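Local coordinates for lipoprotein (Leptospira interrogans serogroup Icterohaemorrhagiae serovar copenhageni, PDB 6OE6), which is of unknown function but is probably a lipid-attached envelope protein of the spirochaete, built here as an all-beta domain, at residues Phe16-Leu21 and Lys52-Ile57; Tyr58-Ser63 and Leu112-Glu117. All blocks are in the same frame, centred on the assembly; numbering follows the deposited sequence. Where two conformers were deposited one is given.

Contact 1. Residues Phe16-Leu21 and Lys52-Ile57; sequences FGWVLL and KTICYI. With FMT (formic acid), chain D.
Two neighbouring antiparallel strands, 15-21 and 53-59, form the middle of a four-stranded sheet, and the ladder between them runs over Gly17-Leu21 and Thr53-Ile57. Gly17-Ile57, Val19-Cys55 and Leu21-Thr53 are hydrogen-bonded pairs, each closed by two N-H...O=C bonds. Cys55 N meets Val19 O at 2.9 Å almost along the C=O axis, whereas Ile57 N sits above the plane of the Gly17 carbonyl. Trp18-Tyr56 and Leu20-Ile54 are the non-hydrogen-bonded pairs between them; here CA-H groups approach carbonyls, with Tyr56 CA 3.1 Å from Gly17 O.

On the face carrying Trp18, Leu20, Ile54 and Tyr56, CB of Tyr56 lies over the six-membered ring of Trp18 in a CH-pi contact, 3.6 Å from Trp18 CZ3. CG2 of Ile54 meets the edge of the same indole, 3.8 Å from Trp18 CE3. Tyr56 CG stands in the crowded position between N and carbonyl carbon (chi1 75°), and the phenol leads away from Trp18 to a formic acid, probably from the crystallisation liquor, whose O2 receives a 2.6 Å hydrogen bond from Tyr56 OH; Lys89 NZ and Ser101 N also hold it. On the other face, Cys55 SG touches Leu21 CG at 3.7 Å, while Val19 CG1 rests on Cys55 CB. Gly17 has no side chain, and CG2 of Ile57 packs 3.7 Å from its CA.

Trp18 NE1 is hydrogen-bonded to Thr42 O, and strand 40-41 flanks strand 15-21, while strand 97-102 borders 53-59. The Trp18 face packs on strands 108-116 and 119-129 of the second sheet.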
loop_
_atom_site.group_PDB
_atom_site.type_symbol
_atom_site.label_atom_id
_atom_site.label_comp_id
_atom_site.label_asym_id
_atom_site.label_seq_id
_atom_site.Cartn_x
_atom_site.Cartn_y
_atom_site.Cartn_z
ATOM N N PHE A 16 -1.087 -1.194 -8.831
ATOM C CA PHE A 16 -1.541 -0.521 -7.611
ATOM C C PHE A 16 -1.906 0.931 -7.911
ATOM O O PHE A 16 -1.230 1.603 -8.699
ATOM C CB PHE A 16 -0.467 -0.541 -6.521
ATOM C CG PHE A 16 -0.200 -1.901 -5.942
ATOM C CD1 PHE A 16 -0.961 -2.370 -4.883
ATOM C CD2 PHE A 16 0.835 -2.692 -6.434
ATOM C CE1 PHE A 16 -0.725 -3.628 -4.318
ATOM C CE2 PHE A 16 1.103 -3.937 -5.889
ATOM C CZ PHE A 16 0.306 -4.424 -4.824
ATOM N N GLY A 17 -2.985 1.409 -7.278
ATOM C CA GLY A 17 -3.359 2.803 -7.357
ATOM C C GLY A 17 -3.641 3.328 -5.962
ATOM O O GLY A 17 -3.962 2.568 -5.055
ATOM N N TRP A 18 -3.521 4.651 -5.803
ATOM C CA TRP A 18 -3.561 5.253 -4.477
ATOM C C TRP A 18 -4.320 6.567 -4.491
ATOM O O TRP A 18 -4.320 7.294 -5.487
ATOM C CB TRP A 18 -2.143 5.512 -3.932
ATOM C CG TRP A 18 -1.225 4.347 -4.172
ATOM C CD1 TRP A 18 -0.569 4.039 -5.337
ATOM C CD2 TRP A 18 -0.882 3.327 -3.235
ATOM N NE1 TRP A 18 0.165 2.891 -5.175
ATOM C CE2 TRP A 18 -0.007 2.436 -3.888
ATOM C CE3 TRP A 18 -1.225 3.081 -1.903
ATOM C CZ2 TRP A 18 0.523 1.311 -3.255
ATOM C CZ3 TRP A 18 -0.690 1.967 -1.275
ATOM C CH2 TRP A 18 0.173 1.097 -1.951
ATOM N N VAL A 19 -4.945 6.878 -3.356
ATOM C CA VAL A 19 -5.473 8.221 -3.110
ATOM C C VAL A 19 -5.365 8.481 -1.617
ATOM O O VAL A 19 -5.494 7.559 -0.807
ATOM C CB VAL A 19 -6.923 8.393 -3.631
ATOM C CG1 VAL A 19 -7.888 7.431 -2.939
ATOM C CG2 VAL A 19 -7.387 9.820 -3.437
ATOM N N LEU A 20 -5.060 9.727 -1.255
ATOM C CA LEU A 20 -4.950 10.128 0.141
ATOM C C LEU A 20 -6.238 10.821 0.565
ATOM O O LEU A 20 -6.713 11.723 -0.134
ATOM C CB LEU A 20 -3.756 11.058 0.344
ATOM C CG LEU A 20 -2.367 10.512 0.055
ATOM C CD1 LEU A 20 -1.330 11.586 0.278
ATOM C CD2 LEU A 20 -2.101 9.324 0.984
ATOM N N LEU A 21 -6.794 10.409 1.710
ATOM C CA LEU A 21 -8.087 10.899 2.183
ATOM C C LEU A 21 -7.949 11.614 3.518
ATOM O O LEU A 21 -7.286 11.123 4.434
ATOM C CB LEU A 21 -9.086 9.756 2.331
ATOM C CG LEU A 21 -9.859 9.291 1.103
ATOM C CD1 LEU A 21 -11.197 8.711 1.566
ATOM C CD2 LEU A 21 -10.067 10.427 0.116
ATOM N N LYS A 52 -2.955 11.518 6.661
ATOM C CA LYS A 52 -4.002 11.214 5.699
ATOM C C LYS A 52 -4.194 9.708 5.634
ATOM O O LYS A 52 -3.243 8.936 5.786
ATOM C CB LYS A 52 -3.668 11.732 4.291
ATOM C CG LYS A 52 -3.457 13.241 4.201
ATOM C CD LYS A 52 -4.738 14.013 4.437
ATOM C CE LYS A 52 -4.517 15.508 4.223
ATOM N NZ LYS A 52 -5.742 16.322 4.480
ATOM N N THR A 53 -5.434 9.295 5.408
ATOM C CA THR A 53 -5.697 7.867 5.270
ATOM C C THR A 53 -5.241 7.424 3.884
ATOM O O THR A 53 -5.566 8.063 2.881
ATOM C CB THR A 53 -7.180 7.582 5.536
ATOM O OG1 THR A 53 -7.448 7.812 6.929
ATOM C CG2 THR A 53 -7.538 6.124 5.221
ATOM N N ILE A 54 -4.426 6.371 3.837
ATOM C CA ILE A 54 -3.807 5.898 2.599
ATOM C C ILE A 54 -4.741 4.855 2.006
ATOM O O ILE A 54 -4.888 3.773 2.575
ATOM C CB ILE A 54 -2.427 5.297 2.860
ATOM C CG1 ILE A 54 -1.469 6.349 3.492
ATOM C CG2 ILE A 54 -1.856 4.653 1.540
ATOM C CD1 ILE A 54 -0.227 5.746 4.218
ATOM N N CYS A 55 -5.375 5.171 0.876
ATOM C CA CYS A 55 -6.329 4.266 0.232
ATOM C C CYS A 55 -5.699 3.652 -1.008
ATOM O O CYS A 55 -5.115 4.371 -1.827
ATOM C CB CYS A 55 -7.610 4.999 -0.167
ATOM S SG CYS A 55 -8.386 5.897 1.183
ATOM N N TYR A 56 -5.813 2.335 -1.157
ATOM C CA TYR A 56 -5.248 1.684 -2.327
ATOM C C TYR A 56 -6.305 0.893 -3.080
ATOM O O TYR A 56 -7.367 0.511 -2.557
ATOM C CB TYR A 56 -4.051 0.755 -1.971
ATOM C CG TYR A 56 -4.502 -0.541 -1.323
ATOM C CD1 TYR A 56 -4.810 -1.661 -2.095
ATOM C CD2 TYR A 56 -4.624 -0.639 0.045
ATOM C CE1 TYR A 56 -5.254 -2.834 -1.508
ATOM C CE2 TYR A 56 -5.062 -1.796 0.640
ATOM C CZ TYR A 56 -5.368 -2.896 -0.140
ATOM O OH TYR A 56 -5.813 -4.049 0.478
ATOM N N ILE A 57 -6.002 0.689 -4.349
ATOM C CA ILE A 57 -6.724 -0.251 -5.185
ATOM C C ILE A 57 -5.670 -1.155 -5.804
ATOM O O ILE A 57 -4.539 -0.722 -6.066
ATOM C CB ILE A 57 -7.576 0.474 -6.253
ATOM C CG1 ILE A 57 -8.526 -0.505 -6.937
ATOM C CG2 ILE A 57 -6.692 1.188 -7.276
ATOM C CD1 ILE A 57 -9.599 0.176 -7.787
HETATM C C FMT D . -6.796 -3.088 4.027
HETATM O O1 FMT D . -7.787 -2.422 4.292
HETATM O O2 FMT D . -6.666 -3.658 2.944
#

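Contact 2. Residues Tyr58-Ser63 and Leu112-Glu117; sequences YRFSRS and LKVAYE
Apolar packing carries the whole contact between Tyr58-Ser63 and Leu112-Glu117, with no hydrogen bond across it; Tyr58 and Val114 CA atoms stand 8.4 Å apart, so side chains alone bridge the gap. Val114 lies at its centre, touching two opposing rings. Its CG2 lies over one face of the Tyr58 ring as a CH-pi contact, 4.2 Å from the ring centroid and 15° off the normal. CG1, anti to the backbone N (chi1 176°), reaches the seam between two rings, 4.1 Å from both Tyr58 CD2 and Phe60 CE1.

Among the aromatics, Tyr58 CD2 sits above the centre of the Phe60 ring, while Phe60 CD1 lies at the edge of the Tyr58 ring. Phe60 then meets Tyr116 obliquely, with planes at 56° and CE1 of Phe60 4.2 Å from Tyr116 CD1.

The polar ends turn to partners beyond the pair: Tyr58 OH is hydrogen-bonded to Asp122 OD2 and Tyr116 OH to Ser65 N. Ile121 and Thr70 also touch both Phe60 and Tyr116. Side chains of strands 53-59 and 108-116, from different sheets, meet here, where strand 53-59 runs out into a loop, as in the core of a beta-sandwich, the fold the two-sheet topology suggests.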
loop_
_atom_site.group_PDB
_atom_site.type_symbol
_atom_site.label_atom_id
_atom_site.label_comp_id
_atom_site.label_asym_id
_atom_site.label_seq_id
_atom_site.Cartn_x
_atom_site.Cartn_y
_atom_site.Cartn_z
ATOM N N TYR A 58 -6.010 -2.429 -5.986
ATOM C CA TYR A 58 -5.165 -3.332 -6.763
ATOM C C TYR A 58 -5.972 -3.929 -7.903
ATOM O O TYR A 58 -7.028 -4.522 -7.671
ATOM C CB TYR A 58 -4.564 -4.455 -5.902
ATOM C CG TYR A 58 -3.629 -5.338 -6.701
ATOM C CD1 TYR A 58 -2.393 -4.870 -7.121
ATOM C CD2 TYR A 58 -3.999 -6.621 -7.075
ATOM C CE1 TYR A 58 -1.545 -5.666 -7.869
ATOM C CE2 TYR A 58 -3.158 -7.420 -7.816
ATOM C CZ TYR A 58 -1.932 -6.942 -8.209
ATOM O OH TYR A 58 -1.093 -7.731 -8.959
ATOM N N ARG A 59 -5.478 -3.779 -9.126
ATOM C CA ARG A 59 -6.132 -4.365 -10.294
ATOM C C ARG A 59 -5.344 -5.591 -10.729
ATOM O O ARG A 59 -4.168 -5.479 -11.090
ATOM C CB ARG A 59 -6.245 -3.366 -11.442
ATOM C CG ARG A 59 -7.003 -3.963 -12.651
ATOM C CD ARG A 59 -7.471 -2.910 -13.647
ATOM N NE ARG A 59 -7.776 -1.637 -13.001
ATOM C CZ ARG A 59 -7.252 -0.469 -13.361
ATOM N NH1 ARG A 59 -6.408 -0.403 -14.384
ATOM N NH2 ARG A 59 -7.584 0.635 -12.705
ATOM N N PHE A 60 -5.995 -6.753 -10.690
ATOM C CA PHE A 60 -5.343 -8.004 -11.042
ATOM C C PHE A 60 -5.058 -8.067 -12.537
ATOM O O PHE A 60 -5.844 -7.603 -13.364
ATOM C CB PHE A 60 -6.210 -9.200 -10.646
ATOM C CG PHE A 60 -6.381 -9.364 -9.176
ATOM C CD1 PHE A 60 -5.560 -10.226 -8.467
ATOM C CD2 PHE A 60 -7.359 -8.657 -8.495
ATOM C CE1 PHE A 60 -5.707 -10.382 -7.108
ATOM C CE2 PHE A 60 -7.514 -8.806 -7.133
ATOM C CZ PHE A 60 -6.679 -9.666 -6.436
ATOM N N SER A 61 -3.921 -8.671 -12.881
ATOM C CA SER A 61 -3.576 -8.866 -14.284
ATOM C C SER A 61 -4.418 -9.940 -14.963
ATOM O O SER A 61 -4.469 -9.971 -16.197
ATOM C CB SER A 61 -2.098 -9.227 -14.421
ATOM O OG SER A 61 -1.852 -10.522 -13.903
ATOM N N ARG A 62 -5.062 -10.825 -14.205
ATOM C CA ARG A 62 -5.947 -11.841 -14.758
ATOM C C ARG A 62 -7.335 -11.692 -14.146
ATOM O O ARG A 62 -7.530 -10.980 -13.159
ATOM C CB ARG A 62 -5.398 -13.251 -14.505
ATOM N N SER A 63 -8.316 -12.363 -14.742
ATOM C CA SER A 63 -9.649 -12.331 -14.153
ATOM C C SER A 63 -9.662 -13.154 -12.867
ATOM O O SER A 63 -8.900 -14.112 -12.707
ATOM C CB SER A 63 -10.699 -12.841 -15.143
ATOM O OG SER A 63 -10.756 -14.248 -15.147
ATOM N N LEU A 112 3.419 -3.977 1.170
ATOM C CA LEU A 112 2.056 -4.492 0.992
ATOM C C LEU A 112 2.150 -5.640 0.000
ATOM O O LEU A 112 2.689 -5.461 -1.093
ATOM C CB LEU A 112 1.144 -3.387 0.456
ATOM C CG LEU A 112 -0.265 -3.758 -0.024
ATOM C CD1 LEU A 112 -1.083 -4.387 1.121
ATOM C CD2 LEU A 112 -0.933 -2.474 -0.529
ATOM N N LYS A 113 1.665 -6.819 0.390
ATOM C CA LYS A 113 1.677 -7.990 -0.475
ATOM C C LYS A 113 0.245 -8.381 -0.807
ATOM O O LYS A 113 -0.652 -8.228 0.020
ATOM C CB LYS A 113 2.364 -9.178 0.203
ATOM C CG LYS A 113 3.864 -8.970 0.543
ATOM C CD LYS A 113 4.409 -10.202 1.206
ATOM C CE LYS A 113 5.823 -9.968 1.728
ATOM N NZ LYS A 113 6.402 -11.246 2.180
ATOM N N VAL A 114 0.050 -8.905 -2.015
ATOM C CA VAL A 114 -1.251 -9.399 -2.459
ATOM C C VAL A 114 -1.117 -10.896 -2.726
ATOM O O VAL A 114 -0.211 -11.319 -3.451
ATOM C CB VAL A 114 -1.750 -8.667 -3.718
ATOM C CG1 VAL A 114 -3.088 -9.313 -4.189
ATOM C CG2 VAL A 114 -1.912 -7.155 -3.483
ATOM N N ALA A 115 -1.999 -11.693 -2.123
ATOM C CA ALA A 115 -1.994 -13.137 -2.305
ATOM C C ALA A 115 -3.296 -13.577 -2.953
ATOM O O ALA A 115 -4.372 -13.086 -2.602
ATOM C CB ALA A 115 -1.805 -13.871 -0.976
ATOM N N TYR A 116 -3.187 -14.507 -3.898
ATOM C CA TYR A 116 -4.341 -15.046 -4.602
ATOM C C TYR A 116 -4.176 -16.552 -4.654
ATOM O O TYR A 116 -3.159 -17.044 -5.155
ATOM C CB TYR A 116 -4.458 -14.451 -6.010
ATOM C CG TYR A 116 -5.742 -14.823 -6.727
ATOM C CD1 TYR A 116 -6.957 -14.279 -6.330
ATOM C CD2 TYR A 116 -5.733 -15.698 -7.794
ATOM C CE1 TYR A 116 -8.136 -14.605 -6.978
ATOM C CE2 TYR A 116 -6.906 -16.038 -8.449
ATOM C CZ TYR A 116 -8.107 -15.487 -8.035
ATOM O OH TYR A 116 -9.288 -15.813 -8.679
ATOM N N GLU A 117 -5.157 -17.271 -4.098
ATOM C CA GLU A 117 -5.193 -18.734 -4.150
ATOM C C GLU A 117 -3.888 -19.348 -3.643
ATOM O O GLU A 117 -3.376 -20.321 -4.202
ATOM C CB GLU A 117 -5.515 -19.221 -5.563
ATOM C CG GLU A 117 -6.848 -18.709 -6.100
ATOM C CD GLU A 117 -8.041 -19.524 -5.621
ATOM O OE1 GLU A 117 -8.595 -20.293 -6.433
ATOM O OE2 GLU A 117 -8.425 -19.401 -4.439
#

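How the contacts relate
Strand 53-59 serves both contacts: Thr53-Ile57 pairs within its own sheet in contact 1, and the next residues reach across to the facing sheet in contact 2. The centres are about 17 Å apart, yet Phe16 spans the two. Its CE1 lies 3.5 Å from Tyr58 CD1 and its CZ 3.8 Å from Val114 CG2, so it continues the aromatic row of contact 2. Leu112 CD2 is 4.0 Å from both Phe16 CE1 and Trp18 CH2, tying the CH2 rim of the indole to strand 108-116. A bound sodium lies about 7 Å from the side chain of Thr53; the side chain of Val114 is about 14 Å from a bound sodium.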